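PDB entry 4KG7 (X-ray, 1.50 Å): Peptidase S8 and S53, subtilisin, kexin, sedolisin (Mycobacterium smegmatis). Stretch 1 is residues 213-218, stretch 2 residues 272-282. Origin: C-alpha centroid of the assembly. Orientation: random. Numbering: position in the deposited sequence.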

ATOM      1  N   ALA A 213      -2.757  -1.714  -1.646  1.00  5.00           N
ATOM      2  CA  ALA A 213      -4.002  -1.800  -0.917  1.00  5.21           C
ATOM      3  C   ALA A 213      -5.159  -2.161  -1.840  1.00  5.50           C
ATOM      4  O   ALA A 213      -5.253  -1.632  -2.941  1.00  5.48           O
ATOM      5  CB  ALA A 213      -4.286  -0.450  -0.259  1.00  5.19           C
ATOM      6  N   ALA A 214      -6.075  -3.039  -1.401  1.00  5.78           N
ATOM      7  CA  ALA A 214      -7.188  -3.471  -2.269  1.00  6.29           C
ATOM      8  C   ALA A 214      -8.242  -2.392  -2.465  1.00  6.69           C
ATOM      9  O   ALA A 214      -8.954  -2.407  -3.459  1.00  7.00           O
ATOM     10  CB  ALA A 214      -7.842  -4.708  -1.686  1.00  6.52           C
ATOM     11  N   GLY A 215      -8.328  -1.465  -1.510  1.00  6.84           N
ATOM     12  CA  GLY A 215      -9.395  -0.456  -1.520  1.00  7.46           C
ATOM     13  C   GLY A 215     -10.421  -0.652  -0.434  1.00  8.17           C
ATOM     14  O   GLY A 215     -10.562  -1.746   0.122  1.00  8.08           O
ATOM     15  N   ASN A 216     -11.146   0.432  -0.132  1.00  9.02           N
ATOM     16  CA  ASN A 216     -12.189   0.415   0.890  1.00 10.13           C
ATOM     17  C   ASN A 216     -13.489   0.766   0.216  1.00 12.02           C
ATOM     18  O   ASN A 216     -13.544   1.662  -0.636  1.00 11.63           O
ATOM     19  CB  ASN A 216     -11.902   1.432   1.990  1.00 10.02           C
ATOM     20  CG  ASN A 216     -10.458   1.407   2.470  1.00  9.67           C
ATOM     21  OD1 ASN A 216      -9.869   0.350   2.676  1.00  9.28           O
ATOM     22  ND2 ASN A 216      -9.877   2.600   2.666  1.00  9.91           N
ATOM     23  N   ASN A 217     -14.553   0.099   0.605  1.00 14.41           N
ATOM     24  CA  ASN A 217     -15.826   0.432  -0.032  1.00 18.14           C
ATOM     25  C   ASN A 217     -16.327   1.828   0.443  1.00 21.98           C
ATOM     26  O   ASN A 217     -15.978   2.303   1.511  1.00 21.87           O
ATOM     27  CB  ASN A 217     -16.813  -0.733   0.089  1.00 20.27           C
ATOM     28  CG  ASN A 217     -16.957  -1.241   1.486  1.00 20.94           C
ATOM     29  OD1 ASN A 217     -16.970  -0.465   2.431  1.00 23.77           O
ATOM     30  ND2 ASN A 217     -17.061  -2.553   1.635  1.00 21.38           N
ATOM     31  N   ARG A 218     -17.041   2.543  -0.422  1.00 28.32           N
ATOM     32  CA  ARG A 218     -17.664   3.826  -0.045  1.00 33.90           C
ATOM     33  C   ARG A 218     -16.691   4.809   0.604  1.00 35.47           C
ATOM     34  O   ARG A 218     -17.075   5.583   1.490  1.00 39.70           O
ATOM     35  CB  ARG A 218     -18.850   3.571   0.899  1.00 37.64           C
ATOM     36  CG  ARG A 218     -19.999   2.817   0.252  1.00 42.22           C
ATOM     37  CD  ARG A 218     -20.816   3.713  -0.675  1.00 47.03           C
ATOM     38  NE  ARG A 218     -21.574   4.736   0.057  1.00 52.02           N
ATOM     39  CZ  ARG A 218     -22.531   5.504  -0.472  1.00 56.76           C
ATOM     40  NH1 ARG A 218     -22.876   5.383  -1.754  1.00 58.60           N
ATOM     41  NH2 ARG A 218     -23.155   6.401   0.291  1.00 58.30           N
ATOM     42  N   SER A 272     -12.426  -7.117   7.258  1.00  6.93           N
ATOM     43  CA  SER A 272     -12.964  -5.859   7.733  1.00  7.21           C
ATOM     44  C   SER A 272     -14.220  -5.467   6.969  1.00  7.59           C
ATOM     45  O   SER A 272     -14.336  -5.739   5.788  1.00  7.67           O
ATOM     46  CB  SER A 272     -11.933  -4.757   7.559  1.00  6.92           C
ATOM     47  OG  SER A 272     -10.821  -4.957   8.432  1.00  6.94           O
ATOM     48  N   SER A 273     -15.164  -4.837   7.672  1.00  8.05           N
ATOM     49  CA  SER A 273     -16.443  -4.492   7.053  1.00  8.66           C
ATOM     50  C   SER A 273     -16.270  -3.650   5.787  1.00  8.41           C
ATOM     51  O   SER A 273     -17.101  -3.747   4.852  1.00  9.37           O
ATOM     52  CB  SER A 273     -17.313  -3.736   8.039  1.00  9.16           C
ATOM     53  OG  SER A 273     -16.688  -2.535   8.436  1.00  9.53           O
ATOM     54  N   PHE A 274     -15.227  -2.822   5.764  1.00  7.91           N
ATOM     55  CA  PHE A 274     -14.990  -1.867   4.660  1.00  7.67           C
ATOM     56  C   PHE A 274     -14.088  -2.403   3.550  1.00  7.30           C
ATOM     57  O   PHE A 274     -13.855  -1.723   2.570  1.00  7.36           O
ATOM     58  CB  PHE A 274     -14.374  -0.582   5.231  1.00  7.69           C
ATOM     59  CG  PHE A 274     -13.125  -0.818   6.030  1.00  7.48           C
ATOM     60  CD1 PHE A 274     -11.901  -1.034   5.395  1.00  7.22           C
ATOM     61  CD2 PHE A 274     -13.176  -0.943   7.410  1.00  7.73           C
ATOM     62  CE1 PHE A 274     -10.764  -1.303   6.135  1.00  7.07           C
ATOM     63  CE2 PHE A 274     -12.028  -1.194   8.159  1.00  7.66           C
ATOM     64  CZ  PHE A 274     -10.813  -1.382   7.521  1.00  7.31           C
ATOM     65  N   THR A 275     -13.573  -3.617   3.674  1.00  7.00           N
ATOM     66  CA  THR A 275     -12.572  -4.059   2.697  1.00  6.68           C
ATOM     67  C   THR A 275     -13.235  -4.287   1.339  1.00  6.93           C
ATOM     68  O   THR A 275     -14.283  -4.936   1.263  1.00  7.24           O
ATOM     69  CB  THR A 275     -11.719  -5.233   3.219  1.00  6.46           C
ATOM     70  OG1 THR A 275     -10.426  -5.226   2.582  1.00  6.18           O
ATOM     71  CG2 THR A 275     -12.386  -6.564   3.022  1.00  6.69           C
ATOM     72  N   MET A 276     -12.626  -3.769   0.275  1.00  6.81           N
ATOM     73  CA  MET A 276     -13.265  -3.828  -1.058  1.00  7.19           C
ATOM     74  C   MET A 276     -13.073  -5.200  -1.688  1.00  7.09           C
ATOM     75  O   MET A 276     -11.932  -5.596  -1.951  1.00  6.76           O
ATOM     76  CB  MET A 276     -12.666  -2.784  -1.976  1.00  7.51           C
ATOM     77  CG  MET A 276     -13.310  -2.746  -3.352  1.00  8.14           C
ATOM     78  SD  MET A 276     -12.504  -1.487  -4.352  1.00  8.78           S
ATOM     79  CE  MET A 276     -13.043  -1.982  -5.974  1.00  8.80           C
ATOM     80  N   ALA A 277     -14.159  -5.873  -2.039  1.00  7.24           N
ATOM     81  CA  ALA A 277     -14.068  -7.186  -2.663  1.00  7.35           C
ATOM     82  C   ALA A 277     -13.669  -7.051  -4.117  1.00  7.32           C
ATOM     83  O   ALA A 277     -14.189  -6.210  -4.830  1.00  7.50           O
ATOM     84  CB  ALA A 277     -15.394  -7.898  -2.606  1.00  7.79           C
ATOM     85  N   GLY A 278     -12.758  -7.907  -4.554  1.00  7.18           N
ATOM     86  CA  GLY A 278     -12.436  -7.994  -5.968  1.00  7.21           C
ATOM     87  C   GLY A 278     -11.704  -9.289  -6.254  1.00  7.15           C
ATOM     88  O   GLY A 278     -11.104  -9.880  -5.343  1.00  6.95           O
ATOM     89  N   PRO A 279     -11.674  -9.698  -7.524  1.00  7.30           N
ATOM     90  CA  PRO A 279     -11.082 -10.992  -7.941  1.00  7.40           C
ATOM     91  C   PRO A 279      -9.563 -11.011  -7.907  1.00  7.03           C
ATOM     92  O   PRO A 279      -8.972 -12.074  -8.077  1.00  7.30           O
ATOM     93  CB  PRO A 279     -11.584 -11.150  -9.378  1.00  7.85           C
ATOM     94  CG  PRO A 279     -11.724  -9.754  -9.850  1.00  7.80           C
ATOM     95  CD  PRO A 279     -12.274  -8.989  -8.670  1.00  7.56           C
ATOM     96  N   TRP A 280      -8.962  -9.855  -7.653  1.00  6.59           N
ATOM     97  CA  TRP A 280      -7.512  -9.664  -7.601  1.00  6.27           C
ATOM     98  C   TRP A 280      -6.931  -9.812  -6.200  1.00  6.02           C
ATOM     99  O   TRP A 280      -5.718  -9.912  -6.053  1.00  6.03           O
ATOM    100  CB  TRP A 280      -7.155  -8.271  -8.177  1.00  6.07           C
ATOM    101  CG  TRP A 280      -8.069  -7.232  -7.698  1.00  5.96           C
ATOM    102  CD1 TRP A 280      -8.142  -6.699  -6.441  1.00  5.72           C
ATOM    103  CD2 TRP A 280      -9.140  -6.652  -8.449  1.00  6.19           C
ATOM    104  NE1 TRP A 280      -9.193  -5.804  -6.373  1.00  5.77           N
ATOM    105  CE2 TRP A 280      -9.825  -5.763  -7.589  1.00  6.09           C
ATOM    106  CE3 TRP A 280      -9.573  -6.778  -9.760  1.00  6.56           C
ATOM    107  CZ2 TRP A 280     -10.915  -5.001  -8.020  1.00  6.38           C
ATOM    108  CZ3 TRP A 280     -10.671  -6.029 -10.177  1.00  6.84           C
ATOM    109  CH2 TRP A 280     -11.334  -5.167  -9.311  1.00  6.74           C
ATOM    110  N   VAL A 281      -7.780  -9.791  -5.165  1.00  5.89           N
ATOM    111  CA  VAL A 281      -7.283  -9.756  -3.769  1.00  5.60           C
ATOM    112  C   VAL A 281      -6.533 -11.053  -3.475  1.00  5.70           C
ATOM    113  O   VAL A 281      -7.054 -12.154  -3.707  1.00  6.03           O
ATOM    114  CB  VAL A 281      -8.377  -9.510  -2.732  1.00  5.60           C
ATOM    115  CG1 VAL A 281      -7.759  -9.470  -1.340  1.00  5.42           C
ATOM    116  CG2 VAL A 281      -9.075  -8.185  -3.025  1.00  5.54           C
ATOM    117  N   GLY A 282      -5.293 -10.919  -2.982  1.00  5.52           N
ATOM    118  CA  GLY A 282      -4.400 -12.056  -2.775  1.00  5.66           C
ATOM    119  C   GLY A 282      -4.067 -12.428  -1.338  1.00  5.65           C
ATOM    120  O   GLY A 282      -3.688 -13.566  -1.044  1.00  5.99           O
TER
HETATM  121  O   HOH W   1     -10.556  -4.593  -4.238  1.00  8.45           O

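Two largely irregular segments can still be joined in the manner of a β-sheet, by a few backbone hydrogen bonds with side chains and water filling in around them. The contact between residues 213-218 and 272-282 of this mycobacterial peptidase, which buries 410 Å² in all, illustrates the principle. Ala 213 lies out of reach, and contact begins at Ala 214, a buried residue whose methyl points toward the other stretch and packs its CB 3.9 Å from Val 281 CG2. Its carbonyl is too far from Trp 280 for a direct bond, with O to NE1 at 4.5 Å, and a water bridges the gap: the O of water 1 donates to Ala 214 O (2.8 Å) and Met 276 O (2.9 Å) and accepts from Trp 280 NE1 (2.8 Å), so that the polar groups are satisfied.

Gly 215 follows, and its backbone angles (109/160) would jam a CB against the preceding carbonyl O; a CB here would also clash with Met 276 SD, 3.0 Å away. The extended Met 276 side chain, t at all three chi angles, runs past this bare backbone. Gly 215 O accepts from Met 276 N at 2.9 Å, while two residues on Asn 217 N donates to Phe 274 O at 2.8 Å. These bonds flank Asn 216 and form a single bridge with Thr 275, whose CA-to-CB bond points away. Within it, Asn 216 CA approaches Phe 274 O to 3.2 Å in a CA-H...O contact, and Asn 216 OD1 lies 3.7 Å from Phe 274 CD1.

Asn 217 adds a side-chain link. In the p rotamer its amide end comes nearer the partner, and ND2 makes a weak hydrogen bond to Ser 273 O at 3.4 Å, within the type I turn from Ser 272 to Thr 275. Arg 218 closes the stretch, exposed and without contact.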